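Local coordinates for protein GH26A (Muricauda sp. MAR_2010_75, PDB 6Q75) that is a family 26 glycoside hydrolase that probably hydrolyses a beta-linked polysaccharide such as beta-mannan, using a (beta/alpha)8 barrel, at residues K45-Q50 and K320-D325; P272-E277 and W293-V298. All coordinates share one frame; numbering follows the deposited sequence.

Contact 1 (K45-Q50 and K320-D325)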
ATOM      1  N   LYS A  45       9.574  11.951 -12.208  1.00 26.16           N
ATOM      2  CA  LYS A  45       8.456  11.326 -12.896  1.00 25.86           C
ATOM      3  C   LYS A  45       7.597  10.590 -11.875  1.00 25.80           C
ATOM      4  O   LYS A  45       8.072  10.229 -10.801  1.00 26.96           O
ATOM      5  CB  LYS A  45       8.959  10.356 -13.961  1.00 28.13           C
ATOM      6  CG  LYS A  45       9.808  11.055 -15.037  1.00 33.53           C
ATOM      7  CD  LYS A  45       9.731  10.342 -16.372  1.00 41.22           C
ATOM      8  CE  LYS A  45      10.315  11.230 -17.476  1.00 47.74           C
ATOM      9  NZ  LYS A  45       9.335  11.437 -18.589  1.00 50.11           N
ATOM     10  N   ILE A  46       6.327  10.358 -12.225  1.00 22.33           N
ATOM     11  CA  ILE A  46       5.395   9.718 -11.294  1.00 20.41           C
ATOM     12  C   ILE A  46       4.568   8.674 -12.039  1.00 19.87           C
ATOM     13  O   ILE A  46       4.063   8.934 -13.137  1.00 22.65           O
ATOM     14  CB  ILE A  46       4.498  10.759 -10.585  1.00 20.02           C
ATOM     15  CG1 ILE A  46       3.605  10.100  -9.540  1.00 20.45           C
ATOM     16  CG2 ILE A  46       3.689  11.581 -11.607  1.00 22.63           C
ATOM     17  CD1 ILE A  46       2.967  11.090  -8.574  1.00 22.04           C
ATOM     18  N   LEU A  47       4.437   7.484 -11.442  1.00 20.99           N
ATOM     19  CA  LEU A  47       3.653   6.406 -12.039  1.00 18.80           C
ATOM     20  C   LEU A  47       2.171   6.590 -11.740  1.00 18.06           C
ATOM     21  O   LEU A  47       1.785   6.754 -10.575  1.00 20.22           O
ATOM     22  CB  LEU A  47       4.117   5.047 -11.491  1.00 18.55           C
ATOM     23  CG  LEU A  47       5.563   4.699 -11.813  1.00 21.52           C
ATOM     24  CD1 LEU A  47       6.047   3.685 -10.822  1.00 19.17           C
ATOM     25  CD2 LEU A  47       5.622   4.129 -13.226  1.00 24.36           C
ATOM     26  N   ALA A  48       1.328   6.519 -12.784  1.00 18.22           N
ATOM     27  CA  ALA A  48      -0.129   6.565 -12.586  1.00 18.39           C
ATOM     28  C   ALA A  48      -0.647   5.217 -12.096  1.00 20.64           C
ATOM     29  O   ALA A  48      -0.354   4.181 -12.698  1.00 19.28           O
ATOM     30  CB  ALA A  48      -0.847   6.928 -13.885  1.00 19.37           C
ATOM     31  N   GLY A  49      -1.475   5.236 -11.048  1.00 18.02           N
ATOM     32  CA  GLY A  49      -1.942   4.001 -10.451  1.00 18.07           C
ATOM     33  C   GLY A  49      -3.414   4.071 -10.106  1.00 16.61           C
ATOM     34  O   GLY A  49      -3.998   5.152  -9.963  1.00 17.29           O
ATOM     35  N   GLN A  50      -4.008   2.887  -9.954  1.00 18.21           N
ATOM     36  CA  GLN A  50      -5.447   2.783  -9.720  1.00 15.79           C
ATOM     37  C   GLN A  50      -5.737   1.524  -8.911  1.00 17.09           C
ATOM     38  O   GLN A  50      -5.255   0.446  -9.263  1.00 15.83           O
ATOM     39  CB  GLN A  50      -6.206   2.749 -11.048  1.00 16.39           C
ATOM     40  CG  GLN A  50      -7.716   2.549 -10.879  1.00 17.87           C
ATOM     41  CD  GLN A  50      -8.422   3.786 -10.326  1.00 21.18           C
ATOM     42  OE1 GLN A  50      -8.213   4.898 -10.798  1.00 19.53           O
ATOM     43  NE2 GLN A  50      -9.286   3.581  -9.320  1.00 19.63           N
ATOM     44  N   LYS A 320       5.402  14.342 -16.947  1.00 28.41           N
ATOM     45  CA  LYS A 320       6.109  13.522 -15.969  1.00 29.88           C
ATOM     46  C   LYS A 320       5.322  12.289 -15.528  1.00 27.69           C
ATOM     47  O   LYS A 320       5.862  11.474 -14.777  1.00 27.55           O
ATOM     48  CB  LYS A 320       6.475  14.334 -14.720  1.00 33.50           C
ATOM     49  CG  LYS A 320       7.324  15.570 -14.950  1.00 38.76           C
ATOM     50  CD  LYS A 320       8.717  15.187 -15.386  1.00 41.31           C
ATOM     51  CE  LYS A 320       9.708  16.309 -15.117  1.00 44.24           C
ATOM     52  NZ  LYS A 320       9.235  17.599 -15.673  1.00 46.89           N
ATOM     53  N   THR A 321       4.080  12.122 -15.975  1.00 28.57           N
ATOM     54  CA  THR A 321       3.274  10.980 -15.551  1.00 24.66           C
ATOM     55  C   THR A 321       3.561   9.808 -16.469  1.00 25.74           C
ATOM     56  O   THR A 321       3.550   9.954 -17.692  1.00 27.18           O
ATOM     57  CB  THR A 321       1.781  11.310 -15.600  1.00 24.56           C
ATOM     58  OG1 THR A 321       1.499  12.372 -14.694  1.00 24.83           O
ATOM     59  CG2 THR A 321       0.942  10.053 -15.197  1.00 21.19           C
ATOM     60  N   ILE A 322       3.774   8.636 -15.873  1.00 22.29           N
ATOM     61  CA  ILE A 322       4.100   7.419 -16.601  1.00 24.32           C
ATOM     62  C   ILE A 322       2.898   6.485 -16.535  1.00 24.43           C
ATOM     63  O   ILE A 322       2.432   6.132 -15.440  1.00 22.30           O
ATOM     64  CB  ILE A 322       5.345   6.742 -16.007  1.00 26.24           C
ATOM     65  CG1 ILE A 322       6.550   7.687 -16.138  1.00 30.90           C
ATOM     66  CG2 ILE A 322       5.574   5.352 -16.641  1.00 24.65           C
ATOM     67  CD1 ILE A 322       7.750   7.268 -15.317  1.00 34.18           C
ATOM     68  N   THR A 323       2.403   6.083 -17.697  1.00 22.98           N
ATOM     69  CA  THR A 323       1.374   5.062 -17.781  1.00 24.94           C
ATOM     70  C   THR A 323       1.988   3.740 -18.258  1.00 23.40           C
ATOM     71  O   THR A 323       3.190   3.639 -18.558  1.00 24.11           O
ATOM     72  CB  THR A 323       0.225   5.551 -18.662  1.00 25.46           C
ATOM     73  OG1 THR A 323       0.733   5.947 -19.936  1.00 26.42           O
ATOM     74  CG2 THR A 323      -0.451   6.751 -18.008  1.00 26.03           C
ATOM     75  N   LYS A 324       1.157   2.693 -18.293  1.00 23.28           N
ATOM     76  CA  LYS A 324       1.706   1.343 -18.471  1.00 26.43           C
ATOM     77  C   LYS A 324       2.537   1.249 -19.740  1.00 27.65           C
ATOM     78  O   LYS A 324       3.623   0.659 -19.733  1.00 28.50           O
ATOM     79  CB  LYS A 324       0.593   0.295 -18.480  1.00 25.44           C
ATOM     80  CG  LYS A 324       1.116  -1.158 -18.573  1.00 26.69           C
ATOM     81  CD  LYS A 324      -0.001  -2.180 -18.418  1.00 25.68           C
ATOM     82  CE  LYS A 324      -0.943  -2.180 -19.609  1.00 28.12           C
ATOM     83  NZ  LYS A 324      -0.414  -2.842 -20.802  1.00 29.74           N
ATOM     84  N   ASP A 325       2.047   1.840 -20.833  1.00 30.17           N
ATOM     85  CA  ASP A 325       2.723   1.791 -22.123  1.00 34.91           C
ATOM     86  C   ASP A 325       4.081   2.480 -22.106  1.00 34.54           C
ATOM     87  O   ASP A 325       4.871   2.280 -23.033  1.00 38.80           O
ATOM     88  CB  ASP A 325       1.820   2.459 -23.171  1.00 38.32           C
ATOM     89  CG  ASP A 325       1.437   3.905 -22.789  1.00 40.30           C
ATOM     90  OD1 ASP A 325       0.630   4.115 -21.852  1.00 38.38           O
ATOM     91  OD2 ASP A 325       1.937   4.846 -23.448  1.00 43.51           O
TER
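I46 and L47, at the start of the first barrel strand, pair in parallel with T321 and I322, a two-residue strand near the end of the chain that is added outside the barrel's own ring. Three backbone bonds make the ladder: I46 N to K320 O (2.8 Å), I322 N to I46 O (2.8 Å) and A48 N to I322 O (2.9 Å), the last almost straight at 175°. I322 carries the apolar side of the joint. Its branched CB reaches two neighbours at once: CG2, anti to the backbone N, meets L47 CD2 at 3.6 Å, while CD1 comes crosswise against the methylenes of K45, 3.6 Å from its CB. Y38 and L42 cover the same patch. Replacing I322 by an alanine removes CG1, CG2 and CD1 and would probably open a gap beside K45 and leave L47 CD2 with little more than CB to lean on. On the other face T321 divides its two branches by chemistry: CG2 rests on A48 CB at 3.8 Å, whereas OG1 turns to bond with V315 O. I322 and L47 thus pack on one face, and beta-branched I46 and T321 lie side by side on the other. A lysine suits position 45, at the exposed end of the pairing, because its aliphatic chain can cover I322 while its amino end reaches toward water.

Contact 2 (P272-E277 and W293-V298)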
ATOM      1  N   PRO A 272      12.481   6.108  -1.347  1.00 22.41           N
ATOM      2  CA  PRO A 272      11.416   6.700  -2.169  1.00 21.92           C
ATOM      3  C   PRO A 272      10.163   6.950  -1.344  1.00 21.32           C
ATOM      4  O   PRO A 272       9.902   6.269  -0.349  1.00 20.45           O
ATOM      5  CB  PRO A 272      11.155   5.653  -3.258  1.00 21.45           C
ATOM      6  CG  PRO A 272      12.402   4.721  -3.224  1.00 22.52           C
ATOM      7  CD  PRO A 272      12.871   4.763  -1.806  1.00 23.21           C
ATOM      8  N   ILE A 273       9.393   7.951  -1.770  1.00 20.04           N
ATOM      9  CA  ILE A 273       8.077   8.187  -1.194  1.00 19.18           C
ATOM     10  C   ILE A 273       7.032   8.062  -2.294  1.00 20.17           C
ATOM     11  O   ILE A 273       7.334   8.168  -3.490  1.00 21.31           O
ATOM     12  CB  ILE A 273       7.968   9.560  -0.492  1.00 19.22           C
ATOM     13  CG1 ILE A 273       8.151  10.693  -1.494  1.00 24.63           C
ATOM     14  CG2 ILE A 273       8.939   9.679   0.664  1.00 21.34           C
ATOM     15  CD1 ILE A 273       7.928  12.049  -0.869  1.00 23.87           C
ATOM     16  N   ALA A 274       5.776   7.868  -1.875  1.00 17.85           N
ATOM     17  CA  ALA A 274       4.703   7.683  -2.844  1.00 18.87           C
ATOM     18  C   ALA A 274       3.384   8.121  -2.234  1.00 18.11           C
ATOM     19  O   ALA A 274       3.240   8.173  -1.011  1.00 17.79           O
ATOM     20  CB  ALA A 274       4.591   6.220  -3.289  1.00 18.48           C
ATOM     21  N   LEU A 275       2.416   8.405  -3.105  1.00 16.68           N
ATOM     22  CA  LEU A 275       1.039   8.672  -2.683  1.00 16.69           C
ATOM     23  C   LEU A 275       0.289   7.352  -2.710  1.00 16.73           C
ATOM     24  O   LEU A 275      -0.211   6.924  -3.754  1.00 16.64           O
ATOM     25  CB  LEU A 275       0.378   9.718  -3.587  1.00 16.51           C
ATOM     26  CG  LEU A 275       0.978  11.117  -3.503  1.00 19.78           C
ATOM     27  CD1 LEU A 275       0.620  11.959  -4.766  1.00 16.58           C
ATOM     28  CD2 LEU A 275       0.581  11.783  -2.221  1.00 20.96           C
ATOM     29  N   GLY A 276       0.198   6.701  -1.546  1.00 16.66           N
ATOM     30  CA  GLY A 276      -0.325   5.351  -1.504  1.00 18.40           C
ATOM     31  C   GLY A 276      -1.789   5.243  -1.867  1.00 18.82           C
ATOM     32  O   GLY A 276      -2.205   4.235  -2.455  1.00 17.04           O
ATOM     33  N   GLU A 277      -2.596   6.264  -1.508  1.00 16.37           N
ATOM     34  CA  GLU A 277      -3.974   6.397  -1.950  1.00 15.08           C
ATOM     35  C   GLU A 277      -4.236   7.871  -2.160  1.00 16.30           C
ATOM     36  O   GLU A 277      -3.764   8.695  -1.380  1.00 17.81           O
ATOM     37  CB  GLU A 277      -5.020   5.928  -0.933  1.00 16.78           C
ATOM     38  CG  GLU A 277      -4.908   4.468  -0.514  1.00 17.20           C
ATOM     39  CD  GLU A 277      -5.933   4.082   0.531  1.00 22.11           C
ATOM     40  OE1 GLU A 277      -6.921   4.831   0.696  1.00 20.17           O
ATOM     41  OE2 GLU A 277      -5.750   2.999   1.152  1.00 18.83           O
ATOM     42  N   TRP A 293       7.162  12.425  -5.228  1.00 21.77           N
ATOM     43  CA  TRP A 293       6.155  11.366  -5.229  1.00 19.93           C
ATOM     44  C   TRP A 293       6.425  10.410  -6.389  1.00 19.92           C
ATOM     45  O   TRP A 293       6.510  10.831  -7.542  1.00 19.56           O
ATOM     46  CB  TRP A 293       4.741  11.945  -5.336  1.00 18.27           C
ATOM     47  CG  TRP A 293       4.310  12.839  -4.218  1.00 18.32           C
ATOM     48  CD1 TRP A 293       3.909  14.153  -4.331  1.00 18.31           C
ATOM     49  CD2 TRP A 293       4.141  12.492  -2.829  1.00 17.73           C
ATOM     50  NE1 TRP A 293       3.524  14.637  -3.099  1.00 18.13           N
ATOM     51  CE2 TRP A 293       3.666  13.643  -2.164  1.00 19.61           C
ATOM     52  CE3 TRP A 293       4.371  11.323  -2.079  1.00 17.53           C
ATOM     53  CZ2 TRP A 293       3.408  13.669  -0.794  1.00 17.64           C
ATOM     54  CZ3 TRP A 293       4.105  11.353  -0.718  1.00 20.18           C
ATOM     55  CH2 TRP A 293       3.631  12.515  -0.089  1.00 22.82           C
ATOM     56  N   SER A 294       6.554   9.114  -6.077  1.00 18.91           N
ATOM     57  CA  SER A 294       6.941   8.136  -7.085  1.00 23.15           C
ATOM     58  C   SER A 294       5.764   7.512  -7.797  1.00 18.85           C
ATOM     59  O   SER A 294       5.926   7.061  -8.931  1.00 19.46           O
ATOM     60  CB  SER A 294       7.760   7.003  -6.453  1.00 21.80           C
ATOM     61  OG  SER A 294       8.812   7.543  -5.691  1.00 24.91           O
ATOM     62  N   TRP A 295       4.611   7.421  -7.141  1.00 18.08           N
ATOM     63  CA  TRP A 295       3.386   6.990  -7.795  1.00 19.47           C
ATOM     64  C   TRP A 295       2.225   7.592  -7.028  1.00 18.42           C
ATOM     65  O   TRP A 295       2.388   8.127  -5.928  1.00 19.57           O
ATOM     66  CB  TRP A 295       3.262   5.443  -7.912  1.00 17.76           C
ATOM     67  CG  TRP A 295       2.918   4.698  -6.651  1.00 17.34           C
ATOM     68  CD1 TRP A 295       1.663   4.527  -6.086  1.00 18.64           C
ATOM     69  CD2 TRP A 295       3.837   3.969  -5.818  1.00 17.82           C
ATOM     70  NE1 TRP A 295       1.772   3.743  -4.938  1.00 17.36           N
ATOM     71  CE2 TRP A 295       3.092   3.404  -4.755  1.00 17.64           C
ATOM     72  CE3 TRP A 295       5.221   3.753  -5.862  1.00 18.29           C
ATOM     73  CZ2 TRP A 295       3.690   2.622  -3.741  1.00 17.50           C
ATOM     74  CZ3 TRP A 295       5.821   2.991  -4.833  1.00 18.54           C
ATOM     75  CH2 TRP A 295       5.043   2.428  -3.801  1.00 18.83           C
ATOM     76  N   PHE A 296       1.055   7.562  -7.656  1.00 16.87           N
ATOM     77  CA  PHE A 296      -0.199   7.814  -6.967  1.00 16.34           C
ATOM     78  C   PHE A 296      -1.112   6.643  -7.271  1.00 21.10           C
ATOM     79  O   PHE A 296      -0.958   5.999  -8.308  1.00 18.93           O
ATOM     80  CB  PHE A 296      -0.837   9.152  -7.414  1.00 16.42           C
ATOM     81  CG  PHE A 296      -1.225   9.198  -8.863  1.00 19.50           C
ATOM     82  CD1 PHE A 296      -2.385   8.570  -9.328  1.00 20.09           C
ATOM     83  CD2 PHE A 296      -0.482   9.951  -9.764  1.00 20.46           C
ATOM     84  CE1 PHE A 296      -2.767   8.660 -10.678  1.00 18.96           C
ATOM     85  CE2 PHE A 296      -0.849  10.032 -11.109  1.00 20.88           C
ATOM     86  CZ  PHE A 296      -1.999   9.395 -11.566  1.00 19.06           C
ATOM     87  N   MET A 297      -2.072   6.369  -6.370  1.00 20.08           N
ATOM     88  CA  MET A 297      -3.042   5.303  -6.610  1.00 15.82           C
ATOM     89  C   MET A 297      -4.430   5.823  -6.260  1.00 19.12           C
ATOM     90  O   MET A 297      -4.737   6.011  -5.081  1.00 18.12           O
ATOM     91  CB  MET A 297      -2.714   4.047  -5.777  1.00 15.83           C
ATOM     92  CG  MET A 297      -3.587   2.889  -6.219  1.00 17.93           C
ATOM     93  SD  MET A 297      -3.489   1.407  -5.193  1.00 20.67           S
ATOM     94  CE  MET A 297      -4.123   2.028  -3.630  1.00 19.41           C
ATOM     95  N   VAL A 298      -5.260   6.070  -7.277  1.00 17.99           N
ATOM     96  CA  VAL A 298      -6.617   6.544  -7.030  1.00 16.90           C
ATOM     97  C   VAL A 298      -7.472   5.430  -6.445  1.00 18.41           C
ATOM     98  O   VAL A 298      -7.359   4.256  -6.835  1.00 19.14           O
ATOM     99  CB  VAL A 298      -7.227   7.102  -8.324  1.00 16.92           C
ATOM    100  CG1 VAL A 298      -8.658   7.541  -8.086  1.00 19.28           C
ATOM    101  CG2 VAL A 298      -6.408   8.259  -8.788  1.00 17.33           C
TER
HETATM  102  O   HOH W   1      10.790   9.482  -3.859  1.00 20.60           O
HETATM  103  O   HOH W   2      -0.518   2.397  -3.585  1.00 17.39           O
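I273 O is gripped twice by S294, from its backbone N at 2.9 Å and from its hydroxyl OG at 2.7 Å; a serine suits the place because its short side chain reaches the carbonyl that its own N-H already uses. Next along, L275 N donates to W295 O (2.8 Å, 157°), so that two successive residues, S294 and W295, face A274, as in a beta bulge. M297 N makes a weak bond to L275 O. One water accepts from W295 NE1 in the plane of the indole and donates to G276 O. A274 CB sits over the centre of the W295 six-membered ring, 3.4 Å from its centroid in a CH-pi contact; its lone methyl lets the strand approach the ring face closely. The W293 indole is sandwiched: L275 CD2 lies over the middle of one face, 3.5 Å from the six-membered centroid, and I273 CD1 covers the other, nearer its rim. Q290 takes the indole N-H, and Y261 and L264 of helix 258-268 lie beyond. Outward along the strand, M297 CE runs beside E277 CG (4.0 Å). E277 OE1 bonds to Y252 OH and OE2 to a Tris molecule, probably from the crystallisation liquor. This glutamate lies near the C-terminal end of the seventh strand, consistent with the nucleophile position of clan GH-A. The arrangement is a beta-alpha-beta unit of a (beta/alpha)8 barrel, strands seven and eight.

How the contacts relate
The two contacts lie about 10 Å apart, centre to centre, in one parallel sheet, where strands 46-51 and 293-299 are neighbours. Along the chain the order is 45-50, 272-277, 293-298, 320-325, so contact 2 is nested inside the loop closed by contact 1. The last barrel strand joins the first through bonds such as L47 N to S294 O (2.9 Å) and G49 O to V298 N (3.1 Å), completing the ring. Contact 2 thus belongs to the barrel wall and rises toward the probable active site, whereas contact 1 adds a late strand to the other edge of strand 46-51, the edge that also faces strand 74-78, bringing both ends of the fold together.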